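Long-range contacts in ferric iron-binding protein HitA (Pseudomonas aeruginosa PAO1, PDB 6IWF), which binds ferric iron and, as a bacterial solute-binding protein, probably delivers it for uptake into the cell: residues 60-65 with 224-229; 101-106 with 193-198; 105-110 with 178-183; 52-57 with 230-235. All coordinates share one frame; numbering follows the deposited sequence.

Contact 1: residues 60-65 with 224-229; sequences EESPPL and VTVSGA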
loop_
_atom_site.group_PDB
_atom_site.type_symbol
_atom_site.label_atom_id
_atom_site.label_comp_id
_atom_site.label_asym_id
_atom_site.label_seq_id
_atom_site.Cartn_x
_atom_site.Cartn_y
_atom_site.Cartn_z
ATOM N N GLU A 60 -0.165 3.509 -4.637
ATOM C CA GLU A 60 -0.113 2.339 -3.767
ATOM C C GLU A 60 -0.257 2.714 -2.298
ATOM O O GLU A 60 -0.820 1.946 -1.509
ATOM C CB GLU A 60 1.209 1.605 -3.979
ATOM C CG GLU A 60 1.093 0.271 -4.653
ATOM C CD GLU A 60 2.310 -0.581 -4.400
ATOM O OE1 GLU A 60 2.147 -1.679 -3.834
ATOM O OE2 GLU A 60 3.425 -0.138 -4.751
ATOM N N GLU A 61 0.287 3.873 -1.895
ATOM C CA GLU A 61 0.335 4.271 -0.497
ATOM C C GLU A 61 -0.130 5.711 -0.346
ATOM O O GLU A 61 -0.205 6.475 -1.316
ATOM C CB GLU A 61 1.747 4.131 0.084
ATOM C CG GLU A 61 2.490 2.880 -0.366
ATOM C CD GLU A 61 1.991 1.604 0.292
ATOM O OE1 GLU A 61 2.491 0.517 -0.099
ATOM O OE2 GLU A 61 1.113 1.672 1.190
ATOM N N SER A 62 -0.415 6.087 0.897
ATOM C CA SER A 62 -0.979 7.409 1.165
ATOM C C SER A 62 0.029 8.554 1.333
ATOM O O SER A 62 -0.351 9.700 1.067
ATOM C CB SER A 62 -1.884 7.343 2.402
ATOM O OG SER A 62 -1.231 6.716 3.490
ATOM N N PRO A 63 1.283 8.339 1.759
ATOM C CA PRO A 63 2.213 9.498 1.942
ATOM C C PRO A 63 2.280 10.433 0.739
ATOM O O PRO A 63 2.219 11.658 0.929
ATOM C CB PRO A 63 3.562 8.819 2.222
ATOM C CG PRO A 63 3.145 7.620 3.036
ATOM C CD PRO A 63 1.878 7.113 2.350
ATOM N N PRO A 64 2.383 9.942 -0.506
ATOM C CA PRO A 64 2.393 10.897 -1.633
ATOM C C PRO A 64 1.129 11.732 -1.737
ATOM O O PRO A 64 1.190 12.887 -2.188
ATOM C CB PRO A 64 2.565 10.000 -2.871
ATOM C CG PRO A 64 3.097 8.721 -2.345
ATOM C CD PRO A 64 2.513 8.554 -0.991
ATOM N N LEU A 65 -0.027 11.173 -1.369
ATOM C CA LEU A 65 -1.262 11.946 -1.444
ATOM C C LEU A 65 -1.303 12.999 -0.352
ATOM O O LEU A 65 -1.753 14.128 -0.587
ATOM C CB LEU A 65 -2.481 11.029 -1.337
ATOM C CG LEU A 65 -2.598 9.947 -2.403
ATOM C CD1 LEU A 65 -3.738 8.983 -2.040
ATOM C CD2 LEU A 65 -2.830 10.584 -3.753
ATOM N N VAL A 224 -2.088 -1.865 8.960
ATOM C CA VAL A 224 -2.940 -1.773 7.781
ATOM C C VAL A 224 -2.693 -0.409 7.146
ATOM O O VAL A 224 -2.662 0.610 7.851
ATOM C CB VAL A 224 -4.420 -1.972 8.158
ATOM C CG1 VAL A 224 -5.356 -1.519 7.027
ATOM C CG2 VAL A 224 -4.658 -3.426 8.543
ATOM N N THR A 225 -2.514 -0.386 5.825
ATOM C CA THR A 225 -2.323 0.850 5.072
ATOM C C THR A 225 -3.291 0.897 3.893
ATOM O O THR A 225 -3.874 -0.113 3.497
ATOM C CB THR A 225 -0.881 0.995 4.548
ATOM O OG1 THR A 225 -0.555 -0.105 3.695
ATOM C CG2 THR A 225 0.116 1.029 5.712
ATOM N N VAL A 226 -3.467 2.084 3.315
ATOM C CA VAL A 226 -4.453 2.259 2.249
ATOM C C VAL A 226 -3.773 2.755 0.978
ATOM O O VAL A 226 -2.811 3.533 1.033
ATOM C CB VAL A 226 -5.591 3.216 2.667
ATOM C CG1 VAL A 226 -6.127 2.863 4.065
ATOM C CG2 VAL A 226 -5.131 4.647 2.633
ATOM N N SER A 227 -4.257 2.278 -0.164
ATOM C CA SER A 227 -3.990 2.910 -1.443
ATOM C C SER A 227 -5.059 3.966 -1.677
ATOM O O SER A 227 -6.166 3.872 -1.155
ATOM C CB SER A 227 -4.016 1.909 -2.594
ATOM O OG SER A 227 -5.344 1.504 -2.863
ATOM N N GLY A 228 -4.730 4.964 -2.488
ATOM C CA GLY A 228 -5.670 6.058 -2.629
ATOM C C GLY A 228 -5.659 6.690 -4.002
ATOM O O GLY A 228 -4.839 6.379 -4.868
ATOM N N ALA A 229 -6.604 7.605 -4.186
ATOM C CA ALA A 229 -6.735 8.275 -5.464
ATOM C C ALA A 229 -7.192 9.706 -5.252
ATOM O O ALA A 229 -7.764 10.058 -4.219
ATOM C CB ALA A 229 -7.720 7.560 -6.393
HETATM O O HOH W 1 1.910 -0.718 2.510
HETATM O O HOH W 2 -2.004 4.303 4.814
#

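Contact 2: residues 101-106 with 193-198; sequences ARTRVL and INNYYW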
loop_
_atom_site.group_PDB
_atom_site.type_symbol
_atom_site.label_atom_id
_atom_site.label_comp_id
_atom_site.label_asym_id
_atom_site.label_seq_id
_atom_site.Cartn_x
_atom_site.Cartn_y
_atom_site.Cartn_z
ATOM N N ALA A 101 -7.397 -1.293 1.052
ATOM C CA ALA A 101 -6.487 -1.411 2.183
ATOM C C ALA A 101 -5.776 -2.755 2.112
ATOM O O ALA A 101 -6.290 -3.720 1.548
ATOM C CB ALA A 101 -7.218 -1.290 3.539
ATOM N N ARG A 102 -4.571 -2.806 2.668
ATOM C CA ARG A 102 -3.794 -4.038 2.714
ATOM C C ARG A 102 -3.183 -4.154 4.099
ATOM O O ARG A 102 -3.183 -3.193 4.874
ATOM C CB ARG A 102 -2.665 -4.022 1.694
ATOM C CG ARG A 102 -1.632 -3.052 2.190
ATOM C CD ARG A 102 -0.968 -2.278 1.147
ATOM N NE ARG A 102 -1.887 -1.580 0.266
ATOM C CZ ARG A 102 -1.481 -1.076 -0.889
ATOM N NH1 ARG A 102 -2.321 -0.452 -1.682
ATOM N NH2 ARG A 102 -0.205 -1.218 -1.239
ATOM N N THR A 103 -2.587 -5.309 4.392
ATOM C CA THR A 103 -1.995 -5.509 5.710
ATOM C C THR A 103 -0.604 -6.112 5.597
ATOM O O THR A 103 -0.341 -6.947 4.724
ATOM C CB THR A 103 -2.901 -6.407 6.608
ATOM O OG1 THR A 103 -2.329 -6.516 7.923
ATOM C CG2 THR A 103 -3.104 -7.807 6.026
ATOM N N ARG A 104 0.284 -5.691 6.492
ATOM C CA ARG A 104 1.576 -6.346 6.606
ATOM C C ARG A 104 1.398 -7.731 7.212
ATOM O O ARG A 104 0.518 -7.959 8.050
ATOM C CB ARG A 104 2.533 -5.513 7.469
ATOM C CG ARG A 104 2.705 -4.073 6.975
ATOM C CD ARG A 104 3.585 -4.018 5.776
ATOM N NE ARG A 104 4.964 -4.416 6.067
ATOM C CZ ARG A 104 5.884 -4.508 5.113
ATOM N NH1 ARG A 104 5.544 -4.224 3.859
ATOM N NH2 ARG A 104 7.122 -4.867 5.398
ATOM N N VAL A 105 2.234 -8.661 6.768
ATOM C CA VAL A 105 2.221 -10.038 7.246
ATOM C C VAL A 105 3.661 -10.515 7.375
ATOM O O VAL A 105 4.609 -9.811 7.008
ATOM C CB VAL A 105 1.428 -10.974 6.311
ATOM C CG1 VAL A 105 -0.022 -10.536 6.233
ATOM C CG2 VAL A 105 2.059 -11.002 4.921
ATOM N N LEU A 106 3.817 -11.731 7.897
ATOM C CA LEU A 106 5.088 -12.450 7.908
ATOM C C LEU A 106 4.896 -13.708 7.058
ATOM O O LEU A 106 4.229 -14.657 7.484
ATOM C CB LEU A 106 5.518 -12.786 9.348
ATOM C CG LEU A 106 6.872 -13.487 9.499
ATOM C CD1 LEU A 106 8.026 -12.529 9.216
ATOM C CD2 LEU A 106 6.974 -14.030 10.918
ATOM N N ILE A 193 6.346 -8.634 4.334
ATOM C CA ILE A 193 5.729 -8.221 3.072
ATOM C C ILE A 193 4.273 -7.853 3.322
ATOM O O ILE A 193 3.710 -8.137 4.373
ATOM C CB ILE A 193 5.771 -9.327 1.987
ATOM C CG1 ILE A 193 5.085 -10.595 2.509
ATOM C CG2 ILE A 193 7.185 -9.604 1.508
ATOM C CD1 ILE A 193 4.569 -11.494 1.401
ATOM N N ASN A 194 3.657 -7.200 2.338
ATOM C CA ASN A 194 2.216 -7.021 2.363
ATOM C C ASN A 194 1.518 -8.298 1.915
ATOM O O ASN A 194 2.062 -9.096 1.141
ATOM C CB ASN A 194 1.817 -5.861 1.463
ATOM C CG ASN A 194 1.874 -4.531 2.184
ATOM O OD1 ASN A 194 1.649 -4.459 3.402
ATOM N ND2 ASN A 194 2.151 -3.471 1.442
ATOM N N ASN A 195 0.282 -8.469 2.386
ATOM C CA ASN A 195 -0.386 -9.759 2.226
ATOM C C ASN A 195 -0.584 -10.131 0.764
ATOM O O ASN A 195 -0.559 -11.321 0.421
ATOM C CB ASN A 195 -1.739 -9.726 2.944
ATOM C CG ASN A 195 -2.732 -8.831 2.245
ATOM O OD1 ASN A 195 -2.602 -7.603 2.255
ATOM N ND2 ASN A 195 -3.728 -9.442 1.606
ATOM N N TYR A 196 -0.781 -9.142 -0.118
ATOM C CA TYR A 196 -1.300 -9.486 -1.440
ATOM C C TYR A 196 -0.262 -10.175 -2.324
ATOM O O TYR A 196 -0.650 -10.828 -3.300
ATOM C CB TYR A 196 -1.871 -8.236 -2.126
ATOM C CG TYR A 196 -0.905 -7.097 -2.263
ATOM C CD1 TYR A 196 0.066 -7.111 -3.259
ATOM C CD2 TYR A 196 -0.962 -5.999 -1.415
ATOM C CE1 TYR A 196 0.961 -6.065 -3.401
ATOM C CE2 TYR A 196 -0.060 -4.942 -1.553
ATOM C CZ TYR A 196 0.899 -4.991 -2.549
ATOM O OH TYR A 196 1.805 -3.956 -2.708
ATOM N N TYR A 197 1.036 -10.078 -1.994
ATOM C CA TYR A 197 2.055 -10.750 -2.807
ATOM C C TYR A 197 1.914 -12.262 -2.736
ATOM O O TYR A 197 2.158 -12.966 -3.726
ATOM C CB TYR A 197 3.456 -10.351 -2.354
ATOM C CG TYR A 197 3.805 -8.927 -2.682
ATOM C CD1 TYR A 197 4.200 -8.570 -3.969
ATOM C CD2 TYR A 197 3.749 -7.936 -1.703
ATOM C CE1 TYR A 197 4.515 -7.259 -4.277
ATOM C CE2 TYR A 197 4.065 -6.627 -2.007
ATOM C CZ TYR A 197 4.445 -6.297 -3.294
ATOM O OH TYR A 197 4.768 -4.995 -3.600
ATOM N N TRP A 198 1.564 -12.786 -1.566
ATOM C CA TRP A 198 1.336 -14.218 -1.448
ATOM C C TRP A 198 0.195 -14.667 -2.356
ATOM O O TRP A 198 0.302 -15.695 -3.039
ATOM C CB TRP A 198 1.042 -14.562 0.014
ATOM C CG TRP A 198 0.930 -16.018 0.315
ATOM C CD1 TRP A 198 1.933 -16.862 0.706
ATOM C CD2 TRP A 198 -0.266 -16.798 0.292
ATOM N NE1 TRP A 198 1.433 -18.124 0.916
ATOM C CE2 TRP A 198 0.085 -18.114 0.669
ATOM C CE3 TRP A 198 -1.601 -16.515 -0.015
ATOM C CZ2 TRP A 198 -0.849 -19.146 0.743
ATOM C CZ3 TRP A 198 -2.535 -17.544 0.056
ATOM C CH2 TRP A 198 -2.152 -18.846 0.439
HETATM O O HOH W 3 0.076 -2.526 4.954
#

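Contact 3: residues 105-110 with 178-183; sequences VLAYNP and TAMKAV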
loop_
_atom_site.group_PDB
_atom_site.type_symbol
_atom_site.label_atom_id
_atom_site.label_comp_id
_atom_site.label_asym_id
_atom_site.label_seq_id
_atom_site.Cartn_x
_atom_site.Cartn_y
_atom_site.Cartn_z
ATOM N N VAL A 105 2.234 -8.661 6.768
ATOM C CA VAL A 105 2.221 -10.038 7.246
ATOM C C VAL A 105 3.661 -10.515 7.375
ATOM O O VAL A 105 4.609 -9.811 7.008
ATOM C CB VAL A 105 1.428 -10.974 6.311
ATOM C CG1 VAL A 105 -0.022 -10.536 6.233
ATOM C CG2 VAL A 105 2.059 -11.002 4.921
ATOM N N LEU A 106 3.817 -11.731 7.897
ATOM C CA LEU A 106 5.088 -12.450 7.908
ATOM C C LEU A 106 4.896 -13.708 7.058
ATOM O O LEU A 106 4.229 -14.657 7.484
ATOM C CB LEU A 106 5.518 -12.786 9.348
ATOM C CG LEU A 106 6.872 -13.487 9.499
ATOM C CD1 LEU A 106 8.026 -12.529 9.216
ATOM C CD2 LEU A 106 6.974 -14.030 10.918
ATOM N N ALA A 107 5.441 -13.727 5.844
ATOM C CA ALA A 107 5.406 -14.960 5.060
ATOM C C ALA A 107 6.483 -15.893 5.599
ATOM O O ALA A 107 7.561 -15.438 5.990
ATOM C CB ALA A 107 5.627 -14.677 3.576
ATOM N N TYR A 108 6.177 -17.186 5.679
ATOM C CA TYR A 108 7.163 -18.113 6.216
ATOM C C TYR A 108 7.037 -19.463 5.526
ATOM O O TYR A 108 5.990 -19.810 4.973
ATOM C CB TYR A 108 7.034 -18.272 7.739
ATOM C CG TYR A 108 5.805 -19.031 8.211
ATOM C CD1 TYR A 108 4.560 -18.412 8.260
ATOM C CD2 TYR A 108 5.899 -20.351 8.636
ATOM C CE1 TYR A 108 3.429 -19.092 8.692
ATOM C CE2 TYR A 108 4.754 -21.053 9.079
ATOM C CZ TYR A 108 3.531 -20.412 9.096
ATOM O OH TYR A 108 2.389 -21.073 9.524
ATOM N N ASN A 109 8.139 -20.222 5.571
ATOM C CA ASN A 109 8.188 -21.561 5.003
ATOM C C ASN A 109 8.021 -22.564 6.130
ATOM O O ASN A 109 8.926 -22.688 6.973
ATOM C CB ASN A 109 9.512 -21.788 4.279
ATOM C CG ASN A 109 9.603 -23.169 3.636
ATOM O OD1 ASN A 109 8.787 -24.051 3.907
ATOM N ND2 ASN A 109 10.606 -23.358 2.788
ATOM N N PRO A 110 6.890 -23.271 6.221
ATOM C CA PRO A 110 6.681 -24.177 7.364
ATOM C C PRO A 110 7.583 -25.391 7.351
ATOM O O PRO A 110 7.637 -26.100 8.366
ATOM C CB PRO A 110 5.197 -24.579 7.239
ATOM C CG PRO A 110 4.820 -24.281 5.832
ATOM C CD PRO A 110 5.714 -23.190 5.334
ATOM N N THR A 178 10.543 -10.925 -5.391
ATOM C CA THR A 178 11.750 -11.715 -5.160
ATOM C C THR A 178 11.816 -12.262 -3.734
ATOM O O THR A 178 12.161 -13.433 -3.529
ATOM C CB THR A 178 12.980 -10.861 -5.459
ATOM O OG1 THR A 178 12.873 -10.335 -6.793
ATOM C CG2 THR A 178 14.238 -11.696 -5.343
ATOM N N ALA A 179 11.510 -11.428 -2.738
ATOM C CA ALA A 179 11.508 -11.894 -1.349
ATOM C C ALA A 179 10.455 -12.979 -1.122
ATOM O O ALA A 179 10.702 -13.961 -0.400
ATOM C CB ALA A 179 11.268 -10.711 -0.404
ATOM N N MET A 180 9.274 -12.817 -1.718
ATOM C CA MET A 180 8.208 -13.803 -1.551
ATOM C C MET A 180 8.570 -15.114 -2.226
ATOM O O MET A 180 8.368 -16.194 -1.658
ATOM C CB MET A 180 6.887 -13.256 -2.102
ATOM C CG MET A 180 5.698 -14.210 -2.026
ATOM S SD MET A 180 5.069 -14.443 -0.340
ATOM C CE MET A 180 5.669 -16.094 0.029
ATOM N N LYS A 181 9.125 -15.049 -3.436
ATOM C CA LYS A 181 9.558 -16.285 -4.063
ATOM C C LYS A 181 10.722 -16.917 -3.305
ATOM O O LYS A 181 10.843 -18.145 -3.289
ATOM C CB LYS A 181 9.918 -16.028 -5.531
ATOM C CG LYS A 181 8.691 -15.780 -6.415
ATOM C CD LYS A 181 9.091 -15.396 -7.837
ATOM C CE LYS A 181 7.875 -15.248 -8.768
ATOM N NZ LYS A 181 8.281 -14.960 -10.194
ATOM N N ALA A 182 11.575 -16.108 -2.658
ATOM C CA ALA A 182 12.681 -16.678 -1.892
ATOM C C ALA A 182 12.172 -17.476 -0.694
ATOM O O ALA A 182 12.740 -18.519 -0.351
ATOM C CB ALA A 182 13.643 -15.582 -1.432
ATOM N N VAL A 183 11.104 -17.009 -0.041
ATOM C CA VAL A 183 10.484 -17.820 1.008
ATOM C C VAL A 183 9.890 -19.083 0.410
ATOM O O VAL A 183 10.072 -20.188 0.936
ATOM C CB VAL A 183 9.414 -17.018 1.765
ATOM C CG1 VAL A 183 8.718 -17.919 2.804
ATOM C CG2 VAL A 183 10.028 -15.809 2.433
HETATM O O HOH W 4 12.421 -20.910 3.118
#

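Contact 4: residues 52-57 with 230-235; sequences SPADVL and AVLKSS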
loop_
_atom_site.group_PDB
_atom_site.type_symbol
_atom_site.label_atom_id
_atom_site.label_comp_id
_atom_site.label_asym_id
_atom_site.label_seq_id
_atom_site.Cartn_x
_atom_site.Cartn_y
_atom_site.Cartn_z
ATOM N N SER A 52 0.836 20.054 -15.978
ATOM C CA SER A 52 0.706 18.612 -15.819
ATOM C C SER A 52 -0.522 18.124 -16.572
ATOM O O SER A 52 -1.617 18.670 -16.379
ATOM C CB SER A 52 0.593 18.206 -14.354
ATOM O OG SER A 52 0.517 16.783 -14.257
ATOM N N PRO A 53 -0.388 17.113 -17.432
ATOM C CA PRO A 53 -1.566 16.532 -18.077
ATOM C C PRO A 53 -2.372 15.621 -17.165
ATOM O O PRO A 53 -3.463 15.185 -17.566
ATOM C CB PRO A 53 -0.959 15.747 -19.244
ATOM C CG PRO A 53 0.370 15.294 -18.703
ATOM C CD PRO A 53 0.855 16.410 -17.805
ATOM N N ALA A 54 -1.891 15.351 -15.948
ATOM C CA ALA A 54 -2.553 14.392 -15.070
ATOM C C ALA A 54 -3.936 14.883 -14.668
ATOM O O ALA A 54 -4.111 16.031 -14.251
ATOM C CB ALA A 54 -1.706 14.147 -13.820
ATOM N N ASP A 55 -4.924 14.002 -14.790
ATOM C CA ASP A 55 -6.265 14.285 -14.304
ATOM C C ASP A 55 -6.567 13.587 -12.986
ATOM O O ASP A 55 -7.225 14.174 -12.120
ATOM C CB ASP A 55 -7.295 13.863 -15.356
ATOM C CG ASP A 55 -7.171 14.665 -16.631
ATOM O OD1 ASP A 55 -7.341 15.906 -16.559
ATOM O OD2 ASP A 55 -6.876 14.062 -17.688
ATOM N N VAL A 56 -6.085 12.356 -12.833
ATOM C CA VAL A 56 -6.304 11.516 -11.659
ATOM C C VAL A 56 -4.970 10.884 -11.293
ATOM O O VAL A 56 -4.212 10.463 -12.175
ATOM C CB VAL A 56 -7.377 10.433 -11.926
ATOM C CG1 VAL A 56 -7.486 9.456 -10.756
ATOM C CG2 VAL A 56 -8.735 11.080 -12.205
ATOM N N LEU A 57 -4.671 10.847 -9.996
ATOM C CA LEU A 57 -3.508 10.145 -9.472
ATOM C C LEU A 57 -3.977 8.966 -8.634
ATOM O O LEU A 57 -4.876 9.111 -7.805
ATOM C CB LEU A 57 -2.641 11.074 -8.629
ATOM C CG LEU A 57 -1.467 10.430 -7.875
ATOM C CD1 LEU A 57 -0.407 9.898 -8.820
ATOM C CD2 LEU A 57 -0.874 11.428 -6.889
ATOM N N ALA A 230 -6.952 10.524 -6.265
ATOM C CA ALA A 230 -7.237 11.947 -6.152
ATOM C C ALA A 230 -7.393 12.531 -7.544
ATOM O O ALA A 230 -6.842 12.013 -8.513
ATOM C CB ALA A 230 -6.124 12.685 -5.391
ATOM N N VAL A 231 -8.163 13.615 -7.620
ATOM C CA VAL A 231 -8.293 14.452 -8.811
ATOM C C VAL A 231 -7.317 15.620 -8.699
ATOM O O VAL A 231 -7.247 16.274 -7.657
ATOM C CB VAL A 231 -9.733 14.971 -8.939
ATOM C CG1 VAL A 231 -9.848 15.981 -10.098
ATOM C CG2 VAL A 231 -10.694 13.798 -9.115
ATOM N N LEU A 232 -6.592 15.914 -9.778
ATOM C CA LEU A 232 -5.654 17.032 -9.748
ATOM C C LEU A 232 -6.409 18.347 -9.896
ATOM O O LEU A 232 -7.321 18.465 -10.720
ATOM C CB LEU A 232 -4.607 16.900 -10.856
ATOM C CG LEU A 232 -3.430 15.952 -10.620
ATOM C CD1 LEU A 232 -2.717 16.306 -9.313
ATOM C CD2 LEU A 232 -3.847 14.480 -10.635
ATOM N N LYS A 233 -6.038 19.336 -9.077
ATOM C CA LYS A 233 -6.685 20.641 -9.159
ATOM C C LYS A 233 -6.510 21.261 -10.538
ATOM O O LYS A 233 -7.392 21.989 -11.015
ATOM C CB LYS A 233 -6.113 21.566 -8.082
ATOM C CG LYS A 233 -7.067 22.632 -7.597
ATOM C CD LYS A 233 -6.862 22.894 -6.114
ATOM C CE LYS A 233 -6.960 24.369 -5.784
ATOM N NZ LYS A 233 -6.902 24.569 -4.307
ATOM N N SER A 234 -5.391 20.961 -11.195
ATOM C CA SER A 234 -5.051 21.490 -12.508
ATOM C C SER A 234 -5.818 20.829 -13.650
ATOM O O SER A 234 -5.705 21.291 -14.790
ATOM C CB SER A 234 -3.547 21.323 -12.752
ATOM O OG SER A 234 -3.190 19.949 -12.862
ATOM N N SER A 235 -6.585 19.770 -13.385
ATOM C CA SER A 235 -7.207 19.017 -14.468
ATOM C C SER A 235 -8.156 19.903 -15.263
ATOM O O SER A 235 -8.938 20.672 -14.694
ATOM C CB SER A 235 -7.953 17.802 -13.906
ATOM O OG SER A 235 -8.840 17.244 -14.867
HETATM O O HOH W 5 -3.864 18.440 -15.167
#

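Contact 1: residues 60-65 with 224-229
Glu61 CG lies roughly anti to the carbonyl carbon (chi1 -40°), and a single bend at chi2 (-74°) brings the carboxylate toward Thr225. On the facing side, Thr225 OG1 sits between its own backbone N and carbonyl carbon. A single water joins the two, lying 2.8 Å from Glu61 OE2, to which it donates, and 2.8 Å from Thr225 OG1. A second water repeats the device one residue along, donating to Ser62 OG at 2.9 Å and accepting from Val226 N at 3.1 Å. Alongside these bridges the backbones approach through CA-H...O contacts, with Ser227 CA 3.3 Å from Glu60 O. Further on, Leu65 points CD1 at the bare backbone of Gly228, 3.6 Å from its CA. Glu60 is a ligand of ferric iron, which is absent from this chain, and its OE1 is hydrogen-bonded to the OH of Tyr196, another ligand. Glu61 has a close like-charged neighbour in Glu145, whose repulsion a long, weak ion pair with Arg102 may partly offset. The loop leading into helix 63-70 thus lies against strand 224-231, itself hydrogen-bonded to strands 56-59 and 97-108, with helix 141-154 touching Glu61 and Thr225.

Contact 2: residues 101-106 with 193-198
Val105 and Ile193 form a hydrogen-bonded antiparallel pair where strand 190-194 runs out beside strand 97-108 and the chain passes toward helix 196-205, with the ferric iron ligands Tyr196 and Tyr197 of this periplasmic-binding-protein fold close by in sequence. Backbone bonding is firm in one direction, Val105 N to Ile193 O at 2.9 Å, and weak in the return bond from Ile193 N to Val105 O. Beyond this pair Asn195 grips Thr103 at both ends: its backbone N donates to Thr103 O at 2.9 Å, while its side-chain OD1 accepts from Thr103 N at 3.1 Å in an almost straight bond (176°), the donor standing above the carbonyl plane. CG of Asn195 lies between its backbone N and carbonyl carbon (chi1 70°), which turns the amide back onto Thr103, and ND2 is held by Ala262 O. Apolar contact is supplied by Val105, with CG2 against Ile193 CG1 at 3.9 Å and CG1 against Asn195 CB. By van der Waals contact, the Asn194 amide lies between the aliphatic parts of two arginines: OD1 is 3.1 Å from Arg104 CD and ND2 is 3.4 Å from Arg102 CD. Arg102 is anchored by a salt bridge from NH1 to Glu263, while Tyr196 OH hydrogen-bonds to Glu60. The Arg102 guanidinium stands nearly perpendicular to the Tyr196 ring (88°), with Arg102 CD in the plane of that ring, at its edge, 3.9 Å from Tyr196 CE2.

Contact 3: residues 105-110 with 178-183
Val183 and Ala107 carry most of this interface. CG1 of Val183 rests on the peptide link between Tyr108 and Asn109, 3.6 Å from Tyr108 C and equally far from Asn109 N; because CG1 is anti to the backbone N (chi1 177°), this branch reaches outward to the strand end. One helical turn earlier, Met180 touches Ala107 tip to tip, its CE 3.8 Å and its SD 4.0 Å from Ala107 CB. The methionine leaves the helix with CG anti to its N, then bends at both later torsions, so that the thioether end swings over the small alanine. At the far end one water joins the polar groups, accepting from Asn109 ND2 at 3.1 Å and donating to Val183 O at 3.3 Å. Asn109 OD1 is engaged with Lys111 N, which helps to fix the amide. The helix belongs to a beta-alpha-beta crossover: strand 171-172, helix 176-184 and strand 190-194, the two strands both running parallel to strand 134-136. The axis of residues 178-183 passes 8.5 Å from that of strand residues 105-108, at 43° to it. Around this first shell, Ile193 and Ala191 of strand 190-194 meet Met180 and Val183 respectively, and Leu212 flanks Ala107. Trp198 and Leu201 of helix 196-205 pack on Met180, whose side chain comes within about 4 Å of that of the iron ligand Tyr197.

Contact 4: residues 52-57 with 230-235
Two bonds of 2.9 Å, Leu57 N to Ala230 O and Ala230 N to Leu57 O, close an antiparallel pair, Val56 faces Val231 as the adjoining non-hydrogen-bonded pair, and Leu232 N donates to Asp55 O at 3.0 Å one step further on. Past this point the side chains take over. Ser235 OG donates to Asp55 OD1 at 2.6 Å, meeting the carboxylate on its anti side and 21° out of its plane. Asp55 CG, anti to the carbonyl carbon (chi1 -64°), brings OD1 within reach of that hydroxyl, and the other oxygen, OD2, accepts from Thr6 N, so that one carboxylate ties two parts of the chain together; Ser235 OG in turn accepts from His237 N. Strand 56-59 here lies between its parallel neighbour 4-9 and the antiparallel strand 224-231, in the alpha/beta lobe of a periplasmic binding protein. Val56 and Val231 share one face of the sheet, covered by helix 238-248, whereas Leu57 shares the other with Ala230 and is met by Ile45 of helix 38-48. Leu232 also touches Ile45 and rests CD2 on Ala54 CB at 3.9 Å, with Leu57 CB close by. It opens a type I turn ending at Ser235, within which Ser234 OG donates at 2.8 Å to a water that itself donates to Ser52 O and Ala54 O, each at 2.6 Å. Ser52 OG accepts from Ala54 N in an ST turn and is also hydrogen-bonded to Glu48.

In the fold
All four contacts draw on one mixed sheet. Strands 97-108 and 224-231, antiparallel neighbours, run through its middle: contacts 1 and 4 share 224-231, contacts 2 and 3 share 97-108 together with Val105 and Leu106. Along the chain, the loop between the two halves of contact 4 contains contact 1, and that of contact 1 contains contacts 2 and 3. Contacts 3 and 4 lie on opposite sides of the chain's centre, their centres about 37 Å apart, whereas contacts 1 and 2 touch, with centres 14 Å apart. There ligands from both contacts come together, so the ferric iron site lies where the two central strands, as in other periplasmic binding proteins, probably join the lobes.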